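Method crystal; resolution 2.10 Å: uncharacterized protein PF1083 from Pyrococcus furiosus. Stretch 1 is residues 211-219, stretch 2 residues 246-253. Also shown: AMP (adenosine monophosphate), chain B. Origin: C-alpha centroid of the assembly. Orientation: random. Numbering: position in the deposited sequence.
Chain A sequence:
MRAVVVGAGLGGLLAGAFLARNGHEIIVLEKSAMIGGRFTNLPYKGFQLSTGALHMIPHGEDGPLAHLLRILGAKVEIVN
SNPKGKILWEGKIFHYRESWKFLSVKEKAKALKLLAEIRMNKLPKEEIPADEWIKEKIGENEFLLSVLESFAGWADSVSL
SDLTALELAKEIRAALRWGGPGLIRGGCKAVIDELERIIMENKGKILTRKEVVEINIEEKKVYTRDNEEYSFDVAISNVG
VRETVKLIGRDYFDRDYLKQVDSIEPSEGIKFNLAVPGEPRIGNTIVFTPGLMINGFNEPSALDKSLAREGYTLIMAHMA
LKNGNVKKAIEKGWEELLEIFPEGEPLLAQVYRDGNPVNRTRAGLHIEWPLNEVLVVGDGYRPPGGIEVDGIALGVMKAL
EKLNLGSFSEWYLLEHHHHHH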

# COMPACT_ATOMS: atom_id res chain seq x y z
N GLU A 211 2.23 -17.75 -16.75
CA GLU A 211 2.54 -18.10 -15.38
C GLU A 211 3.98 -18.56 -15.27
O GLU A 211 4.34 -19.59 -15.84
CB GLU A 211 1.62 -19.21 -14.90
CG GLU A 211 1.82 -19.57 -13.44
CD GLU A 211 1.11 -20.85 -13.06
OE1 GLU A 211 0.03 -21.11 -13.63
OE2 GLU A 211 1.61 -21.58 -12.18
N VAL A 212 4.79 -17.81 -14.54
CA VAL A 212 6.18 -18.21 -14.36
C VAL A 212 6.25 -19.38 -13.39
O VAL A 212 5.61 -19.37 -12.34
CB VAL A 212 7.03 -17.03 -13.82
CG1 VAL A 212 8.48 -17.49 -13.59
CG2 VAL A 212 7.00 -15.89 -14.80
N VAL A 213 7.03 -20.40 -13.74
CA VAL A 213 7.17 -21.56 -12.86
C VAL A 213 8.61 -21.76 -12.42
O VAL A 213 8.90 -22.58 -11.56
CB VAL A 213 6.68 -22.85 -13.56
CG1 VAL A 213 5.23 -22.68 -13.99
CG2 VAL A 213 7.55 -23.18 -14.75
N GLU A 214 9.52 -20.99 -13.00
CA GLU A 214 10.92 -21.14 -12.65
C GLU A 214 11.76 -19.94 -13.04
O GLU A 214 11.72 -19.49 -14.18
CB GLU A 214 11.49 -22.38 -13.34
CG GLU A 214 12.89 -22.77 -12.88
CD GLU A 214 13.51 -23.83 -13.78
OE1 GLU A 214 12.77 -24.72 -14.24
OE2 GLU A 214 14.74 -23.77 -14.02
N ILE A 215 12.52 -19.43 -12.08
CA ILE A 215 13.43 -18.32 -12.34
C ILE A 215 14.77 -19.00 -12.13
O ILE A 215 15.22 -19.18 -11.00
CB ILE A 215 13.27 -17.16 -11.33
CG1 ILE A 215 11.86 -16.59 -11.39
CG2 ILE A 215 14.29 -16.06 -11.63
CD1 ILE A 215 11.58 -15.47 -10.38
N ASN A 216 15.40 -19.43 -13.22
CA ASN A 216 16.67 -20.13 -13.13
C ASN A 216 17.84 -19.17 -13.04
O ASN A 216 18.22 -18.54 -14.02
CB ASN A 216 16.84 -21.07 -14.32
CG ASN A 216 18.03 -22.00 -14.16
OD1 ASN A 216 19.10 -21.59 -13.70
ND2 ASN A 216 17.85 -23.26 -14.55
N ILE A 217 18.42 -19.07 -11.84
CA ILE A 217 19.56 -18.18 -11.58
C ILE A 217 20.84 -18.51 -12.34
O ILE A 217 21.53 -17.61 -12.81
CB ILE A 217 19.89 -18.16 -10.07
CG1 ILE A 217 18.71 -17.59 -9.30
CG2 ILE A 217 21.13 -17.32 -9.80
CD1 ILE A 217 18.24 -16.28 -9.83
N GLU A 218 21.15 -19.79 -12.44
CA GLU A 218 22.36 -20.19 -13.16
C GLU A 218 22.26 -19.90 -14.66
O GLU A 218 23.20 -19.37 -15.26
CB GLU A 218 22.62 -21.68 -12.94
CG GLU A 218 22.98 -22.03 -11.50
CD GLU A 218 23.25 -23.51 -11.30
OE1 GLU A 218 24.06 -24.08 -12.07
OE2 GLU A 218 22.66 -24.11 -10.38
N GLU A 219 21.12 -20.22 -15.27
CA GLU A 219 20.94 -19.99 -16.70
C GLU A 219 20.51 -18.57 -16.99
O GLU A 219 20.69 -18.05 -18.09
CB GLU A 219 19.85 -20.91 -17.27
CG GLU A 219 20.00 -22.40 -17.01
CD GLU A 219 18.88 -23.19 -17.68
OE1 GLU A 219 17.71 -22.77 -17.58
OE2 GLU A 219 19.17 -24.24 -18.29
N LYS A 246 10.44 -19.87 -3.88
CA LYS A 246 9.97 -21.11 -4.50
C LYS A 246 10.29 -21.17 -6.00
O LYS A 246 10.64 -22.23 -6.52
CB LYS A 246 8.46 -21.26 -4.29
CG LYS A 246 7.87 -22.45 -5.03
CD LYS A 246 6.35 -22.45 -5.00
CE LYS A 246 5.78 -23.63 -5.78
NZ LYS A 246 4.29 -23.63 -5.80
N LEU A 247 10.17 -20.05 -6.70
CA LEU A 247 10.45 -20.03 -8.13
C LEU A 247 11.92 -20.19 -8.43
O LEU A 247 12.32 -20.77 -9.44
CB LEU A 247 9.94 -18.73 -8.76
CG LEU A 247 8.42 -18.55 -8.81
CD1 LEU A 247 8.07 -17.19 -9.39
CD2 LEU A 247 7.79 -19.66 -9.66
N ILE A 248 12.75 -19.66 -7.53
CA ILE A 248 14.19 -19.74 -7.69
C ILE A 248 14.72 -21.08 -7.21
O ILE A 248 15.56 -21.69 -7.86
CB ILE A 248 14.87 -18.61 -6.89
CG1 ILE A 248 14.65 -17.27 -7.60
CG2 ILE A 248 16.34 -18.93 -6.71
CD1 ILE A 248 15.10 -16.07 -6.80
N GLY A 249 14.22 -21.52 -6.06
CA GLY A 249 14.67 -22.77 -5.47
C GLY A 249 15.29 -22.50 -4.12
O GLY A 249 16.21 -21.68 -3.98
N ARG A 250 14.79 -23.20 -3.11
CA ARG A 250 15.25 -23.05 -1.73
C ARG A 250 16.75 -23.23 -1.50
O ARG A 250 17.32 -22.57 -0.63
CB ARG A 250 14.49 -24.03 -0.83
CG ARG A 250 12.99 -23.80 -0.78
CD ARG A 250 12.31 -24.88 0.07
NE ARG A 250 12.66 -24.81 1.49
CZ ARG A 250 12.15 -23.93 2.35
NH1 ARG A 250 11.27 -23.03 1.94
NH2 ARG A 250 12.53 -23.96 3.61
N ASP A 251 17.38 -24.11 -2.27
CA ASP A 251 18.81 -24.37 -2.11
C ASP A 251 19.71 -23.17 -2.33
O ASP A 251 20.87 -23.16 -1.90
CB ASP A 251 19.25 -25.50 -3.04
CG ASP A 251 18.67 -26.85 -2.63
OD1 ASP A 251 18.23 -26.98 -1.48
OD2 ASP A 251 18.67 -27.77 -3.47
N TYR A 252 19.18 -22.14 -2.98
CA TYR A 252 19.95 -20.94 -3.28
C TYR A 252 19.96 -19.93 -2.14
O TYR A 252 20.52 -18.84 -2.27
CB TYR A 252 19.41 -20.29 -4.56
CG TYR A 252 19.67 -21.13 -5.80
CD1 TYR A 252 20.89 -21.06 -6.47
CD2 TYR A 252 18.71 -22.02 -6.28
CE1 TYR A 252 21.15 -21.85 -7.58
CE2 TYR A 252 18.97 -22.83 -7.40
CZ TYR A 252 20.19 -22.74 -8.04
OH TYR A 252 20.46 -23.54 -9.12
N PHE A 253 19.35 -20.30 -1.01
CA PHE A 253 19.26 -19.40 0.15
C PHE A 253 19.84 -20.02 1.42
O PHE A 253 19.79 -21.24 1.59
CB PHE A 253 17.79 -19.03 0.40
CG PHE A 253 17.13 -18.35 -0.76
CD1 PHE A 253 17.20 -16.97 -0.92
CD2 PHE A 253 16.49 -19.11 -1.75
CE1 PHE A 253 16.65 -16.35 -2.05
CE2 PHE A 253 15.94 -18.50 -2.88
CZ PHE A 253 16.02 -17.11 -3.04
P AMP B . 0.29 -7.68 -6.52
O1P AMP B . 1.74 -7.26 -6.45
O2P AMP B . 0.03 -8.77 -5.48
O3P AMP B . -0.67 -6.56 -6.57
O5' AMP B . 0.32 -8.45 -7.92
C5' AMP B . 1.37 -9.39 -8.19
C4' AMP B . 1.00 -9.92 -9.56
O4' AMP B . 1.69 -11.14 -9.86
C3' AMP B . -0.48 -10.20 -9.75
O3' AMP B . -0.84 -9.44 -10.92
C2' AMP B . -0.51 -11.73 -9.99
O2' AMP B . -1.55 -12.21 -10.87
C1' AMP B . 0.85 -11.93 -10.63
N9 AMP B . 1.45 -13.27 -10.42
C8 AMP B . 1.43 -14.01 -9.28
N7 AMP B . 2.17 -15.14 -9.46
C5 AMP B . 2.72 -15.07 -10.68
C6 AMP B . 3.60 -15.95 -11.47
N6 AMP B . 4.01 -17.12 -10.92
N1 AMP B . 3.94 -15.52 -12.71
C2 AMP B . 3.52 -14.30 -13.20
N3 AMP B . 2.66 -13.46 -12.56
C4 AMP B . 2.25 -13.82 -11.32
O HOH W 1 17.49 -20.79 -9.78

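The contact is a strand edge meeting the C-terminal end of a helix, held by one backbone hydrogen bond, a bridging water and a run of aliphatic side chains, with a tyrosine–glutamate hydrogen bond at its far end. Together the two stretches bury 429 Å², counting both sides.

The register is set where the strand, residues 212-216, passes the last turn of the helix: the nearest CA pairs are Glu214 with Leu247 at 4.7 Å and Ile215 with Ile248 at 4.9 Å. At such spacing the backbones can bond directly. Ile215 N donates to Leu247 O at 3.0 Å with an N-H...O angle of 173°, almost linear. The same carbonyl receives a CA-H...O contact from Glu214 (CA to Leu247 O, 3.5 Å), and a reciprocal one runs from Ile248 CA to Ile215 O at 3.5 Å, with 171° at the hydrogen. Water 1 extends this polar seam: it donates to Ile215 O at 3.0 Å and to Ile248 O at 2.9 Å, and accepts from Ile217 N at 2.8 Å, so three backbone groups of both stretches are satisfied by one molecule.

Leu247 carries the largest share of the covered surface, 110 Å². Its CB points toward the strand, and its CD2 lies 3.5 Å from Val212 O, while its CD1 is 4.2 Å from Val212 CG1. Leu247 CB also meets Ile215 CG1 at 3.9 Å. Ile248 continues the apolar row, with its CG1 4.0 Å from Ile215 CB and its CG2 3.8 Å from Ile217 CG1. These are van der Waals contacts; Val212, Ile215, Leu247 and Ile248 are buried, while Ile217 keeps some exposure.

Val212 also faces the nucleotide: its N donates to AMP N1 at 3.1 Å, and AMP N6 donates to Val212 O at 3.1 Å. This two-point pairing reads the Watson-Crick edge of the adenine. Val212 O thus accepts from AMP N6 while lying 3.5 Å from Leu247 CD2.

Beyond Ile248, Gly249 leaves the helix with phi/psi of 119/126°. A CB there would be jammed against the preceding carbonyl O and crowded by Tyr252 CD2, so the backbone angles themselves call for glycine. The chain then enters a 3-10 segment, with Tyr252 N bonded to Gly249 O at 3.2 Å. Tyr252 points its CB toward the first stretch, and its OH donates to Glu218 OE2 at 2.6 Å. The carboxylate oxygen sits at the ring edge, near the ring plane, a placement that suits a phenol O-H, which tends to lie in the plane of its ring.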